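Local coordinates for protein tryptophan--tRNA ligase (Aeropyrum pernix, PDB 3A04) that charges tRNA(Trp) with L-tryptophan at the expense of ATP, yielding tryptophanyl-tRNA, AMP and diphosphate for protein synthesis, at residues L161-V169 against L228-L238. Sequence-based numbering, arbitrary orientation.
Sequences LIQLFSGKV and LADRMAGVVEL
Leu228 lies over one face of the Phe165 ring and Met232 comes to its edge. Leu228 CB stands nearly over the ring centre and CD1 over the rim, 3.9 Å from Phe165 CD2, while CD2 rests 3.8 Å from Lys168 CB. Met232 CG is 3.6 Å from Phe165 CE1. Its SD stands 5.2 Å from the ring centroid, an edge-on Met-aromatic contact. Bends at chi2 and chi3 (-64° and -74°) fold the Met232 chain back so that CE reaches Leu164 CB. Farther along, Leu164 CD1 packs on Val235 CG1, and Leu161 CD2 on Val236 CG1, the latter two side chains crossing at about a right angle. The contact joins the last turns of helix 156-165 to helix 219-231 and the loop that follows it, in the Rossmann-fold catalytic domain of a class I aminoacyl-tRNA synthetase, with Leu197 of helix 183-197 also against Phe165 and Phe114 of the second subunit on Leu164. A type I turn from Phe165 to Lys168 brings the Lys168 carbonyl to Arg231, whose extended chain delivers NH1 to Lys168 O at 2.9 Å, N-H...O 161°, with the oxygen in the guanidinium plane. NH2 of Arg231 is salt-bridged to Glu173. At the outer edge, a water accepts from Lys168 NZ and donates to Arg231 O.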
ATOM      1  N   LEU A 161      -3.025   7.417   2.605  1.00 24.56           N
ATOM      2  CA  LEU A 161      -3.400   7.022   3.936  1.00 26.11           C
ATOM      3  C   LEU A 161      -2.930   5.628   4.256  1.00 25.77           C
ATOM      4  O   LEU A 161      -2.630   5.339   5.416  1.00 24.52           O
ATOM      5  CB  LEU A 161      -4.986   7.034   4.106  1.00 25.41           C
ATOM      6  CG  LEU A 161      -5.640   8.438   4.068  1.00 27.09           C
ATOM      7  CD1 LEU A 161      -7.179   8.248   3.998  1.00 30.11           C
ATOM      8  CD2 LEU A 161      -5.217   9.172   5.359  1.00 26.39           C
ATOM      9  N   ILE A 162      -3.051   4.737   3.257  1.00 24.39           N
ATOM     10  CA  ILE A 162      -2.672   3.369   3.455  1.00 25.71           C
ATOM     11  C   ILE A 162      -1.189   3.337   3.805  1.00 26.83           C
ATOM     12  O   ILE A 162      -0.775   2.616   4.748  1.00 26.83           O
ATOM     13  CB  ILE A 162      -2.934   2.509   2.174  1.00 25.26           C
ATOM     14  CG1 ILE A 162      -4.467   2.481   1.840  1.00 26.07           C
ATOM     15  CG2 ILE A 162      -2.399   1.064   2.383  1.00 26.02           C
ATOM     16  CD1 ILE A 162      -4.753   1.870   0.419  1.00 25.67           C
ATOM     17  N   GLN A 163      -0.394   4.110   3.075  1.00 24.19           N
ATOM     18  CA  GLN A 163       1.058   4.156   3.389  1.00 26.00           C
ATOM     19  C   GLN A 163       1.368   4.696   4.806  1.00 27.66           C
ATOM     20  O   GLN A 163       2.181   4.134   5.536  1.00 28.49           O
ATOM     21  CB  GLN A 163       1.776   5.026   2.404  1.00 26.44           C
ATOM     22  CG  GLN A 163       1.751   4.527   0.966  1.00 26.23           C
ATOM     23  CD  GLN A 163       2.332   5.571  -0.012  1.00 27.59           C
ATOM     24  OE1 GLN A 163       1.725   6.638  -0.255  1.00 30.39           O
ATOM     25  NE2 GLN A 163       3.501   5.255  -0.592  1.00 27.39           N
ATOM     26  N   LEU A 164       0.648   5.708   5.220  1.00 27.54           N
ATOM     27  CA  LEU A 164       0.894   6.301   6.530  1.00 28.61           C
ATOM     28  C   LEU A 164       0.277   5.436   7.621  1.00 29.26           C
ATOM     29  O   LEU A 164       0.867   5.355   8.683  1.00 30.49           O
ATOM     30  CB  LEU A 164       0.344   7.716   6.598  1.00 26.48           C
ATOM     31  CG  LEU A 164       0.997   8.663   5.541  1.00 31.40           C
ATOM     32  CD1 LEU A 164       0.431  10.090   5.774  1.00 34.77           C
ATOM     33  CD2 LEU A 164       2.505   8.715   5.585  1.00 30.85           C
ATOM     34  N   PHE A 165      -0.867   4.754   7.355  1.00 27.30           N
ATOM     35  CA  PHE A 165      -1.453   3.877   8.362  1.00 28.05           C
ATOM     36  C   PHE A 165      -0.512   2.753   8.724  1.00 28.12           C
ATOM     37  O   PHE A 165      -0.580   2.256   9.872  1.00 30.38           O
ATOM     38  CB  PHE A 165      -2.769   3.196   7.917  1.00 27.78           C
ATOM     39  CG  PHE A 165      -3.925   4.142   7.718  1.00 30.79           C
ATOM     40  CD1 PHE A 165      -3.922   5.431   8.249  1.00 26.88           C
ATOM     41  CD2 PHE A 165      -5.087   3.691   7.052  1.00 29.90           C
ATOM     42  CE1 PHE A 165      -5.021   6.310   8.075  1.00 31.46           C
ATOM     43  CE2 PHE A 165      -6.201   4.565   6.877  1.00 26.91           C
ATOM     44  CZ  PHE A 165      -6.168   5.875   7.394  1.00 29.74           C
ATOM     45  N   SER A 166       0.307   2.280   7.773  1.00 27.28           N
ATOM     46  CA  SER A 166       1.184   1.129   8.061  1.00 29.89           C
ATOM     47  C   SER A 166       2.175   1.405   9.184  1.00 31.39           C
ATOM     48  O   SER A 166       2.650   0.440   9.827  1.00 30.52           O
ATOM     49  CB  SER A 166       1.942   0.678   6.812  1.00 30.70           C
ATOM     50  OG  SER A 166       2.951   1.616   6.479  1.00 31.10           O
ATOM     51  N   GLY A 167       2.402   2.684   9.490  1.00 31.94           N
ATOM     52  CA  GLY A 167       3.284   3.034  10.625  1.00 34.80           C
ATOM     53  C   GLY A 167       2.558   3.073  11.979  1.00 36.14           C
ATOM     54  O   GLY A 167       3.204   3.188  13.027  1.00 36.60           O
ATOM     55  N   LYS A 168       1.240   2.905  11.967  1.00 33.06           N
ATOM     56  CA  LYS A 168       0.453   3.142  13.184  1.00 35.11           C
ATOM     57  C   LYS A 168      -0.306   1.937  13.690  1.00 35.48           C
ATOM     58  O   LYS A 168      -1.245   2.058  14.444  1.00 38.27           O
ATOM     59  CB  LYS A 168      -0.494   4.315  12.971  1.00 32.84           C
ATOM     60  CG  LYS A 168       0.214   5.628  12.568  1.00 35.67           C
ATOM     61  CD  LYS A 168       1.056   6.126  13.762  1.00 39.54           C
ATOM     62  CE  LYS A 168       1.473   7.559  13.511  1.00 47.52           C
ATOM     63  NZ  LYS A 168       2.371   7.988  14.647  1.00 49.49           N
ATOM     64  N   VAL A 169       0.101   0.763  13.273  1.00 35.74           N
ATOM     65  CA  VAL A 169      -0.506  -0.432  13.767  1.00 36.71           C
ATOM     66  C   VAL A 169       0.597  -1.484  13.890  1.00 37.14           C
ATOM     67  O   VAL A 169       1.541  -1.475  13.100  1.00 36.25           O
ATOM     68  CB  VAL A 169      -1.678  -0.842  12.816  1.00 38.51           C
ATOM     69  CG1 VAL A 169      -1.184  -1.082  11.394  1.00 37.07           C
ATOM     70  CG2 VAL A 169      -2.436  -2.054  13.385  1.00 42.72           C
ATOM     71  N   LEU A 228      -6.837   3.947  14.154  1.00 29.95           N
ATOM     72  CA  LEU A 228      -6.074   4.604  13.118  1.00 30.70           C
ATOM     73  C   LEU A 228      -6.459   6.100  12.959  1.00 30.93           C
ATOM     74  O   LEU A 228      -5.563   6.984  12.905  1.00 30.65           O
ATOM     75  CB  LEU A 228      -6.103   3.801  11.774  1.00 27.97           C
ATOM     76  CG  LEU A 228      -5.250   2.539  11.709  1.00 33.54           C
ATOM     77  CD1 LEU A 228      -5.729   1.754  10.434  1.00 35.46           C
ATOM     78  CD2 LEU A 228      -3.718   2.961  11.584  1.00 28.59           C
ATOM     79  N   ALA A 229      -7.741   6.423  12.991  1.00 30.81           N
ATOM     80  CA  ALA A 229      -8.156   7.850  12.919  1.00 32.56           C
ATOM     81  C   ALA A 229      -7.483   8.687  14.061  1.00 33.58           C
ATOM     82  O   ALA A 229      -6.859   9.761  13.824  1.00 32.53           O
ATOM     83  CB  ALA A 229      -9.717   7.959  13.027  1.00 32.02           C
ATOM     84  N   ASP A 230      -7.594   8.163  15.278  1.00 33.32           N
ATOM     85  CA  ASP A 230      -7.036   8.859  16.479  1.00 34.60           C
ATOM     86  C   ASP A 230      -5.486   8.948  16.344  1.00 35.99           C
ATOM     87  O   ASP A 230      -4.860   9.987  16.678  1.00 36.40           O
ATOM     88  CB  ASP A 230      -7.303   7.988  17.707  1.00 32.19           C
ATOM     89  CG  ASP A 230      -8.744   7.960  18.130  1.00 33.05           C
ATOM     90  OD1 ASP A 230      -9.594   8.772  17.702  1.00 40.78           O
ATOM     91  OD2 ASP A 230      -9.038   7.127  18.995  1.00 36.13           O
ATOM     92  N   ARG A 231      -4.875   7.850  15.889  1.00 34.30           N
ATOM     93  CA  ARG A 231      -3.389   7.778  15.766  1.00 34.20           C
ATOM     94  C   ARG A 231      -2.837   8.668  14.647  1.00 34.22           C
ATOM     95  O   ARG A 231      -1.632   9.008  14.643  1.00 35.17           O
ATOM     96  CB  ARG A 231      -2.910   6.344  15.619  1.00 33.25           C
ATOM     97  CG  ARG A 231      -3.155   5.493  16.903  1.00 32.68           C
ATOM     98  CD  ARG A 231      -2.945   4.023  16.572  1.00 30.96           C
ATOM     99  NE  ARG A 231      -3.422   3.204  17.666  1.00 35.03           N
ATOM    100  CZ  ARG A 231      -3.287   1.892  17.749  1.00 37.83           C
ATOM    101  NH1 ARG A 231      -2.695   1.174  16.776  1.00 36.19           N
ATOM    102  NH2 ARG A 231      -3.737   1.282  18.834  1.00 41.04           N
ATOM    103  N   MET A 232      -3.683   9.097  13.726  1.00 33.11           N
ATOM    104  CA  MET A 232      -3.238  10.036  12.710  1.00 31.94           C
ATOM    105  C   MET A 232      -3.259  11.493  13.172  1.00 32.58           C
ATOM    106  O   MET A 232      -2.914  12.368  12.408  1.00 30.52           O
ATOM    107  CB  MET A 232      -4.042   9.885  11.391  1.00 33.48           C
ATOM    108  CG  MET A 232      -3.754   8.494  10.685  1.00 31.71           C
ATOM    109  SD  MET A 232      -2.003   8.375  10.169  1.00 38.14           S
ATOM    110  CE  MET A 232      -2.363   9.488   8.876  1.00 32.53           C
ATOM    111  N   ALA A 233      -3.751  11.791  14.382  1.00 34.08           N
ATOM    112  CA  ALA A 233      -3.793  13.226  14.823  1.00 35.10           C
ATOM    113  C   ALA A 233      -2.435  13.957  14.642  1.00 35.29           C
ATOM    114  O   ALA A 233      -1.428  13.413  14.965  1.00 36.44           O
ATOM    115  CB  ALA A 233      -4.297  13.338  16.316  1.00 36.16           C
ATOM    116  N   GLY A 234      -2.402  15.143  14.063  1.00 34.47           N
ATOM    117  CA  GLY A 234      -1.126  15.789  13.804  1.00 36.66           C
ATOM    118  C   GLY A 234      -0.611  15.578  12.375  1.00 37.85           C
ATOM    119  O   GLY A 234       0.293  16.290  11.891  1.00 38.70           O
ATOM    120  N   VAL A 235      -1.154  14.572  11.699  1.00 35.35           N
ATOM    121  CA  VAL A 235      -0.761  14.255  10.349  1.00 35.33           C
ATOM    122  C   VAL A 235      -1.900  14.535   9.425  1.00 35.00           C
ATOM    123  O   VAL A 235      -1.750  15.289   8.478  1.00 34.60           O
ATOM    124  CB  VAL A 235      -0.386  12.761  10.300  1.00 37.38           C
ATOM    125  CG1 VAL A 235       0.172  12.403   8.992  1.00 36.16           C
ATOM    126  CG2 VAL A 235       0.586  12.497  11.381  1.00 35.56           C
ATOM    127  N   VAL A 236      -3.072  13.984   9.745  1.00 35.03           N
ATOM    128  CA  VAL A 236      -4.234  14.405   9.029  1.00 35.97           C
ATOM    129  C   VAL A 236      -5.393  14.172  10.040  1.00 34.61           C
ATOM    130  O   VAL A 236      -5.457  13.161  10.774  1.00 33.94           O
ATOM    131  CB  VAL A 236      -4.407  13.591   7.659  1.00 38.64           C
ATOM    132  CG1 VAL A 236      -4.716  12.223   7.948  1.00 38.54           C
ATOM    133  CG2 VAL A 236      -5.602  14.126   6.854  1.00 39.89           C
ATOM    134  N   GLU A 237      -6.289  15.141  10.101  1.00 32.80           N
ATOM    135  CA  GLU A 237      -7.302  15.143  11.156  1.00 35.21           C
ATOM    136  C   GLU A 237      -8.532  14.313  10.654  1.00 35.12           C
ATOM    137  O   GLU A 237      -9.178  14.663   9.636  1.00 34.70           O
ATOM    138  CB  GLU A 237      -7.706  16.620  11.456  1.00 36.36           C
ATOM    139  CG  GLU A 237      -6.515  17.484  12.081  1.00 40.26           C
ATOM    140  CD  GLU A 237      -5.637  16.707  13.098  1.00 43.59           C
ATOM    141  OE1 GLU A 237      -6.128  16.355  14.186  1.00 46.44           O
ATOM    142  OE2 GLU A 237      -4.428  16.440  12.810  1.00 47.16           O
ATOM    143  N   LEU A 238      -8.793  13.222  11.335  1.00 32.13           N
ATOM    144  CA  LEU A 238      -9.847  12.263  10.950  1.00 32.61           C
ATOM    145  C   LEU A 238     -10.755  12.060  12.121  1.00 33.22           C
ATOM    146  O   LEU A 238     -10.319  11.997  13.261  1.00 35.37           O
ATOM    147  CB  LEU A 238      -9.228  10.928  10.541  1.00 30.73           C
ATOM    148  CG  LEU A 238      -8.271  10.996   9.334  1.00 32.77           C
ATOM    149  CD1 LEU A 238      -7.422   9.707   9.179  1.00 31.05           C
ATOM    150  CD2 LEU A 238      -9.029  11.360   8.001  1.00 29.48           C
TER
HETATM  151  O   HOH W   1       0.331   8.228  17.045  1.00 43.66           O